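Local coordinates for protein anabena Tic22 (Anabaena sp., PDB 4EV1) that probably acts as a chaperone in protein transport, as a cyanobacterial member of the Tic22-like family associated with thylakoids, at residues 14-19 against 83-88; 45-50 against 104-109; 53-58 against 78-83; 160-165 against 208-213. One frame throughout, in Å; residues are numbered along the deposited sequence.

Contact 1: residues 14-19 against 83-88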
loop_
_atom_site.group_PDB
_atom_site.type_symbol
_atom_site.label_atom_id
_atom_site.label_comp_id
_atom_site.label_asym_id
_atom_site.label_seq_id
_atom_site.Cartn_x
_atom_site.Cartn_y
_atom_site.Cartn_z
ATOM N N VAL A 14 3.232 0.770 -6.633
ATOM C CA VAL A 14 2.413 1.455 -5.636
ATOM C C VAL A 14 3.262 2.528 -4.978
ATOM O O VAL A 14 4.276 2.207 -4.344
ATOM C CB VAL A 14 1.913 0.458 -4.592
ATOM C CG1 VAL A 14 1.027 1.111 -3.566
ATOM C CG2 VAL A 14 1.168 -0.737 -5.272
ATOM N N PRO A 15 2.864 3.790 -5.099
ATOM C CA PRO A 15 3.589 4.821 -4.343
ATOM C C PRO A 15 3.116 4.909 -2.881
ATOM O O PRO A 15 1.943 4.761 -2.589
ATOM C CB PRO A 15 3.275 6.109 -5.098
ATOM C CG PRO A 15 1.967 5.891 -5.680
ATOM C CD PRO A 15 1.775 4.371 -5.897
ATOM N N ILE A 16 4.059 5.163 -1.983
ATOM C CA ILE A 16 3.785 5.323 -0.593
ATOM C C ILE A 16 4.210 6.745 -0.299
ATOM O O ILE A 16 5.241 7.198 -0.796
ATOM C CB ILE A 16 4.634 4.330 0.230
ATOM C CG1 ILE A 16 4.301 2.886 -0.188
ATOM C CG2 ILE A 16 4.452 4.570 1.764
ATOM C CD1 ILE A 16 2.902 2.395 0.130
ATOM N N TYR A 17 3.447 7.467 0.493
ATOM C CA TYR A 17 3.785 8.895 0.797
ATOM C C TYR A 17 4.346 9.046 2.231
ATOM O O TYR A 17 3.718 8.650 3.179
ATOM C CB TYR A 17 2.542 9.726 0.556
ATOM C CG TYR A 17 2.029 9.533 -0.845
ATOM C CD1 TYR A 17 2.685 10.100 -1.921
ATOM C CD2 TYR A 17 0.931 8.745 -1.105
ATOM C CE1 TYR A 17 2.243 9.917 -3.211
ATOM C CE2 TYR A 17 0.483 8.534 -2.419
ATOM C CZ TYR A 17 1.170 9.127 -3.477
ATOM O OH TYR A 17 0.744 8.961 -4.784
ATOM N N LEU A 18 5.573 9.531 2.347
ATOM C CA LEU A 18 6.254 9.718 3.581
ATOM C C LEU A 18 6.268 11.198 3.895
ATOM O O LEU A 18 6.234 12.028 2.965
ATOM C CB LEU A 18 7.674 9.207 3.474
ATOM C CG LEU A 18 7.844 7.696 3.254
ATOM C CD1 LEU A 18 9.344 7.369 3.403
ATOM C CD2 LEU A 18 6.946 6.828 4.220
ATOM N N VAL A 19 6.192 11.515 5.179
ATOM C CA VAL A 19 6.415 12.877 5.649
ATOM C C VAL A 19 7.896 13.037 5.954
ATOM O O VAL A 19 8.467 12.355 6.848
ATOM C CB VAL A 19 5.555 13.231 6.867
ATOM C CG1 VAL A 19 5.947 14.635 7.416
ATOM C CG2 VAL A 19 4.094 13.208 6.522
ATOM N N VAL A 83 7.596 7.402 -2.401
ATOM C CA VAL A 83 8.560 6.282 -2.455
ATOM C C VAL A 83 7.816 5.022 -3.017
ATOM O O VAL A 83 6.715 4.682 -2.557
ATOM C CB VAL A 83 9.125 5.994 -1.026
ATOM C CG1 VAL A 83 10.241 4.856 -1.019
ATOM C CG2 VAL A 83 9.622 7.347 -0.339
ATOM N N PRO A 84 8.410 4.313 -3.972
ATOM C CA PRO A 84 7.796 3.090 -4.397
ATOM C C PRO A 84 7.734 2.070 -3.234
ATOM O O PRO A 84 8.650 1.949 -2.449
ATOM C CB PRO A 84 8.717 2.589 -5.532
ATOM C CG PRO A 84 9.719 3.614 -5.771
ATOM C CD PRO A 84 9.693 4.571 -4.656
ATOM N N LEU A 85 6.649 1.338 -3.137
ATOM C CA LEU A 85 6.475 0.391 -2.032
ATOM C C LEU A 85 7.538 -0.684 -1.978
ATOM O O LEU A 85 7.955 -1.060 -0.883
ATOM C CB LEU A 85 5.093 -0.234 -2.071
ATOM C CG LEU A 85 4.750 -1.325 -1.062
ATOM C CD1 LEU A 85 4.833 -0.818 0.396
ATOM C CD2 LEU A 85 3.336 -1.763 -1.389
ATOM N N GLY A 86 8.041 -1.121 -3.140
ATOM C CA GLY A 86 9.112 -2.129 -3.172
ATOM C C GLY A 86 10.424 -1.691 -2.584
ATOM O O GLY A 86 11.137 -2.499 -1.994
ATOM N N VAL A 87 10.717 -0.392 -2.651
ATOM C CA VAL A 87 11.899 0.154 -2.009
ATOM C C VAL A 87 11.802 0.044 -0.489
ATOM O O VAL A 87 12.746 -0.347 0.182
ATOM C CB VAL A 87 12.101 1.626 -2.407
ATOM C CG1 VAL A 87 13.277 2.239 -1.662
ATOM C CG2 VAL A 87 12.324 1.726 -3.946
ATOM N N ILE A 88 10.650 0.389 0.065
ATOM C CA ILE A 88 10.406 0.199 1.481
ATOM C C ILE A 88 10.453 -1.271 1.884
ATOM O O ILE A 88 11.080 -1.610 2.886
ATOM C CB ILE A 88 9.061 0.863 1.888
ATOM C CG1 ILE A 88 9.140 2.382 1.669
ATOM C CG2 ILE A 88 8.735 0.568 3.358
ATOM C CD1 ILE A 88 7.836 3.099 1.964
#
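I16 spreads its two branches over L85 and I88, which look back at the strand from the start of helix 85-94. Its CG1, anti to the carbonyl carbon (chi1 -60°), meets L85 CB at 3.7 Å. The other branch goes to the next turn, where I16 CG2 lies 3.7 Å from I88 CD1. A beta-branched isoleucine suits this place, since it can fill two directions from one strand position. Farther along, L18 CD1 rests on V83 CG2 at 3.8 Å, on the same face as I16.

The backbones form a short antiparallel ladder. I16 and V83 are a hydrogen-bonded pair, V83 N reaching I16 O at 2.9 Å and I16 N reaching V83 O at 2.8 Å. Next comes the non-hydrogen-bonded pair P15 and P84, where prolines lacking an N-H cost the ladder nothing. P84 is the N-cap, and L85 N, in the first helical turn, donates to V14 O at 2.8 Å, tying the helix start to the residue that leads into strand 15-20.

F106 of strand 102-107 packs on I16, L85 and I88, whereas Y17, pointing away from this contact, meets R51 and A54 of helix 51-63, and P15 touches helix 213-220.

Contact 2: residues 45-50 against 104-109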
loop_
_atom_site.group_PDB
_atom_site.type_symbol
_atom_site.label_atom_id
_atom_site.label_comp_id
_atom_site.label_asym_id
_atom_site.label_seq_id
_atom_site.Cartn_x
_atom_site.Cartn_y
_atom_site.Cartn_z
ATOM N N THR A 45 8.318 5.610 11.528
ATOM C CA THR A 45 7.698 6.647 10.702
ATOM C C THR A 45 6.334 6.216 10.191
ATOM O O THR A 45 6.043 5.020 9.958
ATOM C CB THR A 45 8.626 7.105 9.528
ATOM O OG1 THR A 45 8.137 8.340 8.966
ATOM C CG2 THR A 45 8.720 6.033 8.411
ATOM N N GLY A 46 5.483 7.206 9.970
ATOM C CA GLY A 46 4.134 6.950 9.540
ATOM C C GLY A 46 3.947 7.140 8.076
ATOM O O GLY A 46 3.967 8.318 7.624
ATOM N N ALA A 47 3.726 6.034 7.343
ATOM C CA ALA A 47 3.596 6.045 5.892
ATOM C C ALA A 47 2.105 6.147 5.536
ATOM O O ALA A 47 1.238 5.750 6.329
ATOM C CB ALA A 47 4.252 4.794 5.240
ATOM N N TYR A 48 1.827 6.689 4.360
ATOM C CA TYR A 48 0.466 6.942 3.899
ATOM C C TYR A 48 0.236 6.381 2.511
ATOM O O TYR A 48 1.059 6.560 1.597
ATOM C CB TYR A 48 0.197 8.450 3.834
ATOM C CG TYR A 48 0.182 9.149 5.181
ATOM C CD1 TYR A 48 1.372 9.636 5.752
ATOM C CD2 TYR A 48 -0.999 9.355 5.867
ATOM C CE1 TYR A 48 1.377 10.303 7.007
ATOM C CE2 TYR A 48 -0.998 10.007 7.123
ATOM C CZ TYR A 48 0.184 10.470 7.677
ATOM O OH TYR A 48 0.194 11.105 8.899
ATOM N N MET A 49 -0.948 5.811 2.329
ATOM C CA MET A 49 -1.417 5.368 1.023
ATOM C C MET A 49 -1.947 6.533 0.237
ATOM O O MET A 49 -1.969 6.455 -1.014
ATOM C CB MET A 49 -2.510 4.322 1.176
ATOM C CG MET A 49 -2.005 3.016 1.847
ATOM S SD MET A 49 -0.482 2.329 1.212
ATOM C CE MET A 49 -0.940 2.057 -0.437
ATOM N N SER A 50 -2.336 7.609 0.961
ATOM C CA SER A 50 -2.898 8.824 0.333
ATOM C C SER A 50 -1.989 10.041 0.512
ATOM O O SER A 50 -1.676 10.442 1.640
ATOM C CB SER A 50 -4.266 9.162 0.950
ATOM O OG SER A 50 -4.586 10.532 0.758
ATOM N N PHE A 104 8.144 1.203 9.678
ATOM C CA PHE A 104 7.092 1.977 9.036
ATOM C C PHE A 104 5.712 1.480 9.476
ATOM O O PHE A 104 5.434 0.255 9.473
ATOM C CB PHE A 104 7.166 1.820 7.515
ATOM C CG PHE A 104 8.440 2.258 6.905
ATOM C CD1 PHE A 104 9.574 1.462 6.974
ATOM C CD2 PHE A 104 8.507 3.473 6.206
ATOM C CE1 PHE A 104 10.778 1.885 6.371
ATOM C CE2 PHE A 104 9.680 3.887 5.627
ATOM C CZ PHE A 104 10.822 3.100 5.711
ATOM N N ALA A 105 4.835 2.415 9.832
ATOM C CA ALA A 105 3.428 2.133 10.079
ATOM C C ALA A 105 2.657 2.629 8.876
ATOM O O ALA A 105 2.956 3.739 8.417
ATOM C CB ALA A 105 2.973 2.854 11.323
ATOM N N PHE A 106 1.774 1.814 8.294
ATOM C CA PHE A 106 1.042 2.183 7.066
ATOM C C PHE A 106 -0.423 2.598 7.328
ATOM O O PHE A 106 -1.182 1.840 7.917
ATOM C CB PHE A 106 1.071 1.059 6.028
ATOM C CG PHE A 106 2.430 0.796 5.448
ATOM C CD1 PHE A 106 3.369 0.096 6.174
ATOM C CD2 PHE A 106 2.768 1.234 4.176
ATOM C CE1 PHE A 106 4.626 -0.163 5.644
ATOM C CE2 PHE A 106 4.022 0.970 3.665
ATOM C CZ PHE A 106 4.940 0.278 4.418
ATOM N N LYS A 107 -0.798 3.781 6.861
ATOM C CA LYS A 107 -2.169 4.317 6.972
ATOM C C LYS A 107 -2.933 4.120 5.682
ATOM O O LYS A 107 -2.631 4.777 4.650
ATOM C CB LYS A 107 -2.120 5.808 7.324
ATOM C CG LYS A 107 -3.476 6.550 7.435
ATOM C CD LYS A 107 -4.408 5.986 8.470
ATOM C CE LYS A 107 -5.714 6.788 8.590
ATOM N NZ LYS A 107 -6.281 7.093 7.233
ATOM N N PRO A 108 -3.924 3.196 5.707
ATOM C CA PRO A 108 -4.736 3.015 4.517
ATOM C C PRO A 108 -5.708 4.187 4.359
ATOM O O PRO A 108 -5.940 4.922 5.305
ATOM C CB PRO A 108 -5.496 1.721 4.779
ATOM C CG PRO A 108 -5.491 1.508 6.275
ATOM C CD PRO A 108 -4.365 2.360 6.851
ATOM N N VAL A 109 -6.248 4.344 3.164
ATOM C CA VAL A 109 -7.204 5.430 2.869
ATOM C C VAL A 109 -8.528 5.092 3.524
ATOM O O VAL A 109 -9.001 3.968 3.418
ATOM C CB VAL A 109 -7.364 5.596 1.361
ATOM C CG1 VAL A 109 -8.469 6.639 1.026
ATOM C CG2 VAL A 109 -6.022 5.969 0.742
HETATM O O HOH W 1 -3.412 7.478 3.733
#
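Parallel strands 43-48 and 102-107, neighbours in a mixed sheet, meet here just before each turns into a helix, with S50 and V109 as the N-caps. A105 N donates to T45 O at 2.9 Å, A47 N to A105 O at 2.6 Å, and K107 N to A47 O. K107 O then accepts M49 N at 3.0 Å and also a water that receives S50 N, extending the pairing into the turn. There V109 CG2 packs on S50 CB at 3.6 Å and on M49 CB.

On one face T45 CG2 lies beside the F104 ring, 3.4 Å from F104 CD2, while T45 OG1, anti to its backbone N (chi1 -165°), bonds to L27 O. A47 places CB over a face of F106, 4.0 Å from F106 CD2; its small size fits, since I16 and L18 also press on it. The opposite face carries Y48 and the aliphatic start of K107. K107 bends at chi2 and again at chi4, which sets NZ; NZ donates to P108 O at 2.9 Å and forms salt bridges with E53 and D110.

Helix 51-63 packs on Y48, strand 15-20 on A47 and M49, and helix 85-94 on F104 and F106.

Contact 3: residues 53-58 against 78-83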
loop_
_atom_site.group_PDB
_atom_site.type_symbol
_atom_site.label_atom_id
_atom_site.label_comp_id
_atom_site.label_asym_id
_atom_site.label_seq_id
_atom_site.Cartn_x
_atom_site.Cartn_y
_atom_site.Cartn_z
ATOM N N GLU A 53 -3.741 12.832 2.477
ATOM C CA GLU A 53 -3.701 12.573 3.925
ATOM C C GLU A 53 -2.364 12.948 4.530
ATOM O O GLU A 53 -2.327 13.571 5.609
ATOM C CB GLU A 53 -4.065 11.099 4.291
ATOM C CG GLU A 53 -5.530 10.859 4.274
ATOM C CD GLU A 53 -5.954 9.397 4.529
ATOM O OE1 GLU A 53 -5.253 8.701 5.290
ATOM O OE2 GLU A 53 -7.026 8.979 3.970
ATOM N N ALA A 54 -1.268 12.593 3.857
ATOM C CA ALA A 54 0.071 12.949 4.312
ATOM C C ALA A 54 0.203 14.459 4.424
ATOM O O ALA A 54 0.718 14.969 5.396
ATOM C CB ALA A 54 1.180 12.395 3.305
ATOM N N GLN A 55 -0.248 15.151 3.395
ATOM C CA GLN A 55 -0.168 16.574 3.387
ATOM C C GLN A 55 -1.006 17.214 4.508
ATOM O O GLN A 55 -0.573 18.208 5.097
ATOM C CB GLN A 55 -0.528 17.127 2.021
ATOM C CG GLN A 55 -0.176 18.637 1.888
ATOM C CD GLN A 55 1.294 18.983 2.035
ATOM O OE1 GLN A 55 1.693 19.797 2.930
ATOM N NE2 GLN A 55 2.113 18.387 1.215
ATOM N N ALA A 56 -2.161 16.633 4.802
ATOM C CA ALA A 56 -3.065 17.160 5.827
ATOM C C ALA A 56 -2.369 17.076 7.182
ATOM O O ALA A 56 -2.467 17.985 8.009
ATOM C CB ALA A 56 -4.390 16.359 5.812
ATOM N N PHE A 57 -1.659 15.978 7.403
ATOM C CA PHE A 57 -0.860 15.799 8.606
ATOM C C PHE A 57 0.172 16.912 8.763
ATOM O O PHE A 57 0.260 17.545 9.813
ATOM C CB PHE A 57 -0.219 14.414 8.656
ATOM C CG PHE A 57 0.726 14.256 9.785
ATOM C CD1 PHE A 57 0.248 14.100 11.072
ATOM C CD2 PHE A 57 2.086 14.377 9.593
ATOM C CE1 PHE A 57 1.093 13.995 12.118
ATOM C CE2 PHE A 57 2.941 14.261 10.667
ATOM C CZ PHE A 57 2.439 14.061 11.923
ATOM N N ILE A 58 0.915 17.198 7.692
ATOM C CA ILE A 58 1.849 18.315 7.696
ATOM C C ILE A 58 1.116 19.648 7.981
ATOM O O ILE A 58 1.572 20.455 8.795
ATOM C CB ILE A 58 2.608 18.407 6.346
ATOM C CG1 ILE A 58 3.471 17.169 6.131
ATOM C CG2 ILE A 58 3.431 19.702 6.306
ATOM C CD1 ILE A 58 4.073 17.022 4.671
ATOM N N LEU A 78 9.003 20.488 6.295
ATOM C CA LEU A 78 8.274 19.222 6.030
ATOM C C LEU A 78 7.540 19.224 4.704
ATOM O O LEU A 78 6.929 20.221 4.336
ATOM C CB LEU A 78 7.251 18.976 7.118
ATOM C CG LEU A 78 7.774 18.552 8.446
ATOM C CD1 LEU A 78 6.559 18.339 9.327
ATOM C CD2 LEU A 78 8.667 17.298 8.349
ATOM N N GLN A 79 7.565 18.082 4.017
ATOM C CA GLN A 79 6.906 17.873 2.766
ATOM C C GLN A 79 6.617 16.376 2.608
ATOM O O GLN A 79 7.088 15.543 3.376
ATOM C CB GLN A 79 7.784 18.331 1.631
ATOM C CG GLN A 79 9.082 17.456 1.408
ATOM C CD GLN A 79 9.894 17.941 0.220
ATOM O OE1 GLN A 79 10.421 19.045 0.228
ATOM N NE2 GLN A 79 9.966 17.123 -0.826
ATOM N N VAL A 80 5.843 16.060 1.596
ATOM C CA VAL A 80 5.531 14.707 1.258
ATOM C C VAL A 80 6.551 14.268 0.209
ATOM O O VAL A 80 6.751 14.978 -0.783
ATOM C CB VAL A 80 4.126 14.582 0.649
ATOM C CG1 VAL A 80 3.824 13.087 0.263
ATOM C CG2 VAL A 80 3.062 15.077 1.623
ATOM N N THR A 81 7.153 13.091 0.418
ATOM C CA THR A 81 7.984 12.409 -0.558
ATOM C C THR A 81 7.298 11.102 -0.969
ATOM O O THR A 81 6.840 10.329 -0.113
ATOM C CB THR A 81 9.379 12.163 0.041
ATOM O OG1 THR A 81 9.969 13.446 0.343
ATOM C CG2 THR A 81 10.260 11.387 -0.903
ATOM N N ALA A 82 7.239 10.861 -2.264
ATOM C CA ALA A 82 6.673 9.643 -2.836
ATOM C C ALA A 82 7.790 8.565 -3.010
ATOM O O ALA A 82 8.846 8.841 -3.589
ATOM C CB ALA A 82 6.023 9.993 -4.167
ATOM N N VAL A 83 7.596 7.402 -2.401
ATOM C CA VAL A 83 8.560 6.282 -2.455
ATOM C C VAL A 83 7.816 5.022 -3.017
ATOM O O VAL A 83 6.715 4.682 -2.557
ATOM C CB VAL A 83 9.125 5.994 -1.026
ATOM C CG1 VAL A 83 10.241 4.856 -1.019
ATOM C CG2 VAL A 83 9.622 7.347 -0.339
#
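A helix packs here on a strand: helix 51-63 lies against the two-stranded antiparallel sheet of 15-20 and 79-84. The axis of segment 53-58 passes 8.1 Å from that of 79-83 and runs nearly antiparallel to it, at 155°.

Apolar packing between side chains carries most of the contact. A54 and I58, one helical turn apart, face L78 and V80, which stand two residues apart and so both turn toward the helix. The methyl of A54 meets both branches of V80, its CB 3.7 Å from V80 CG2; alanine is short enough to let the helix come close at this point. V80 CG2, anti to the carbonyl carbon, also lies 3.8 Å from I58 CD1. I58 CG2 meets L78 CB at 4.0 Å, the two side chains crossing at a slant. V80 fits its central place as a compact, beta-branched residue of a strand.

No hydrogen bond joins the two segments, but R62, farther along helix 51-63, donates NH2 to L78 O. Within the helix I58 N donates to A54 O.

A third kind is side chain against backbone. The extended chain of I58, with CD1 anti at chi2 169°, presses that methyl on the strand itself: I58 CD1 comes to 3.3 Å from Q79 C.

Contact 4: residues 160-165 against 208-213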
loop_
_atom_site.group_PDB
_atom_site.type_symbol
_atom_site.label_atom_id
_atom_site.label_comp_id
_atom_site.label_asym_id
_atom_site.label_seq_id
_atom_site.Cartn_x
_atom_site.Cartn_y
_atom_site.Cartn_z
ATOM N N PRO A 160 -5.313 -8.088 -11.865
ATOM C CA PRO A 160 -5.087 -6.846 -11.127
ATOM C C PRO A 160 -5.595 -6.888 -9.704
ATOM O O PRO A 160 -6.757 -7.182 -9.500
ATOM C CB PRO A 160 -5.914 -5.838 -11.913
ATOM C CG PRO A 160 -7.035 -6.623 -12.425
ATOM C CD PRO A 160 -6.493 -7.980 -12.738
ATOM N N LEU A 161 -4.750 -6.530 -8.738
ATOM C CA LEU A 161 -5.176 -6.308 -7.371
ATOM C C LEU A 161 -5.250 -4.778 -7.072
ATOM O O LEU A 161 -4.246 -4.050 -7.073
ATOM C CB LEU A 161 -4.262 -7.027 -6.404
ATOM C CG LEU A 161 -3.898 -8.480 -6.726
ATOM C CD1 LEU A 161 -2.883 -9.036 -5.716
ATOM C CD2 LEU A 161 -5.138 -9.319 -6.765
ATOM N N PHE A 162 -6.460 -4.293 -6.834
ATOM C CA PHE A 162 -6.683 -2.864 -6.720
ATOM C C PHE A 162 -6.536 -2.395 -5.298
ATOM O O PHE A 162 -7.092 -2.994 -4.361
ATOM C CB PHE A 162 -8.068 -2.490 -7.235
ATOM C CG PHE A 162 -8.297 -2.879 -8.684
ATOM C CD1 PHE A 162 -7.784 -2.093 -9.727
ATOM C CD2 PHE A 162 -8.980 -4.035 -8.999
ATOM C CE1 PHE A 162 -7.988 -2.462 -11.064
ATOM C CE2 PHE A 162 -9.199 -4.401 -10.321
ATOM C CZ PHE A 162 -8.707 -3.626 -11.349
ATOM N N LEU A 163 -5.839 -1.284 -5.135
ATOM C CA LEU A 163 -5.779 -0.622 -3.836
ATOM C C LEU A 163 -7.043 0.224 -3.602
ATOM O O LEU A 163 -7.328 0.641 -2.458
ATOM C CB LEU A 163 -4.534 0.245 -3.727
ATOM C CG LEU A 163 -3.197 -0.382 -3.312
ATOM C CD1 LEU A 163 -3.287 -0.969 -1.867
ATOM C CD2 LEU A 163 -2.683 -1.415 -4.297
ATOM N N SER A 164 -7.809 0.459 -4.666
ATOM C CA SER A 164 -9.026 1.204 -4.552
ATOM C C SER A 164 -10.278 0.424 -4.995
ATOM O O SER A 164 -10.358 -0.062 -6.116
ATOM C CB SER A 164 -8.895 2.491 -5.340
ATOM O OG SER A 164 -10.041 3.232 -5.093
ATOM N N LYS A 165 -11.245 0.348 -4.107
ATOM C CA LYS A 165 -12.450 -0.401 -4.361
ATOM C C LYS A 165 -13.207 0.052 -5.579
ATOM O O LYS A 165 -13.718 -0.750 -6.267
ATOM C CB LYS A 165 -13.343 -0.424 -3.154
ATOM C CG LYS A 165 -14.448 -1.372 -3.257
ATOM C CD LYS A 165 -15.512 -0.907 -2.433
ATOM C CE LYS A 165 -16.769 -0.909 -3.195
ATOM N NZ LYS A 165 -17.406 -2.199 -2.924
ATOM N N VAL A 208 -0.514 -8.032 -10.719
ATOM C CA VAL A 208 -0.054 -6.654 -10.661
ATOM C C VAL A 208 -0.856 -5.903 -9.607
ATOM O O VAL A 208 -2.042 -6.199 -9.359
ATOM C CB VAL A 208 -0.192 -5.942 -12.019
ATOM C CG1 VAL A 208 0.705 -6.597 -13.058
ATOM C CG2 VAL A 208 -1.642 -5.946 -12.479
ATOM N N LEU A 209 -0.194 -4.947 -8.964
ATOM C CA LEU A 209 -0.842 -4.077 -7.991
ATOM C C LEU A 209 -1.200 -2.773 -8.664
ATOM O O LEU A 209 -0.355 -2.166 -9.289
ATOM C CB LEU A 209 0.091 -3.764 -6.815
ATOM C CG LEU A 209 0.234 -4.943 -5.855
ATOM C CD1 LEU A 209 1.168 -5.975 -6.405
ATOM C CD2 LEU A 209 0.696 -4.423 -4.484
ATOM N N VAL A 210 -2.451 -2.347 -8.522
ATOM C CA VAL A 210 -2.930 -1.138 -9.180
ATOM C C VAL A 210 -3.224 -0.097 -8.080
ATOM O O VAL A 210 -4.151 -0.265 -7.278
ATOM C CB VAL A 210 -4.198 -1.412 -10.035
ATOM C CG1 VAL A 210 -4.666 -0.145 -10.715
ATOM C CG2 VAL A 210 -3.929 -2.526 -11.106
ATOM N N PRO A 211 -2.401 0.961 -7.997
ATOM C CA PRO A 211 -2.706 1.969 -6.994
ATOM C C PRO A 211 -3.946 2.814 -7.298
ATOM O O PRO A 211 -4.589 2.657 -8.312
ATOM C CB PRO A 211 -1.459 2.822 -6.993
ATOM C CG PRO A 211 -0.970 2.742 -8.416
ATOM C CD PRO A 211 -1.302 1.373 -8.890
ATOM N N SER A 212 -4.282 3.704 -6.386
ATOM C CA SER A 212 -5.519 4.456 -6.443
ATOM C C SER A 212 -5.519 5.415 -7.636
ATOM O O SER A 212 -4.458 5.677 -8.195
ATOM C CB SER A 212 -5.608 5.296 -5.193
ATOM O OG SER A 212 -4.593 6.322 -5.249
ATOM N N PRO A 213 -6.703 5.888 -8.064
ATOM C CA PRO A 213 -6.724 6.806 -9.214
ATOM C C PRO A 213 -5.866 8.051 -8.969
ATOM O O PRO A 213 -5.212 8.551 -9.904
ATOM C CB PRO A 213 -8.207 7.203 -9.346
ATOM C CG PRO A 213 -8.965 6.141 -8.712
ATOM C CD PRO A 213 -8.065 5.518 -7.633
HETATM O O HOH W 2 -6.848 0.630 -7.447
#
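F162 has its CG beside the backbone N (chi1 -59°), and its ring lies alongside V210, pointing the same way, with F162 CD1 3.7 Å from V210 CB. V210 sets CG1 anti to its own N (chi1 -180°), where it also touches F162 CD1, while the remaining branch turns to the previous residue of that face, V210 CG2 lying 3.9 Å from P160 CB. A compact valine thus fills this face of the neighbouring strand, touching both the proline and the phenylalanine.

The backbones form a parallel ladder. L161 N donates to V208 O at 2.8 Å, and L161 O accepts V210 N. P160 and P211 have no N-H to give, but their nitrogens face away from the shared edge, so the ladder loses no bond. V210 O is gripped twice. L163 N reaches V210 O at 2.9 Å, and a water that accepts a bond from S164 N donates to the same oxygen. This water sits in the plane of the F162 ring, at its edge. L163 CD2 also comes close to V210 O, at 3.5 Å.

Beyond the strands both chains enter helices through serine N-caps. S164 CB packs on P213 CD at 3.9 Å; S164 OG bonds to E112, and S212 OG caps S215 N.

M135 of strand 134-139 touches L161, L163 and L209 on the face away from V210, helix 189-198 adds V192 and I189 there, and helix 165-175 packs on F162 and P213.

How the contacts relate
From the N terminus, residues 14-19 open contact 1 and 45-50 open contact 2. Contact 3 (53-58 with 78-83) closes first, within the spans of both. Contact 1 closes at 83-88, sharing V83 with contact 3, and contact 2 only at 104-109, so contacts 1 and 2 cross. Contact 4 opens at 160-165 and closes at 208-213, in series with the others. The first three build one unit: Y17 N probably bonds to Y48 O between strands 15-20 and 43-48, and the K107–E53 salt bridge joins contacts 2 and 3. Contact 4 belongs to the separate sheet of strands 149-151, 156-162 and 207-210, met through V14 against L209 and M49 against L163.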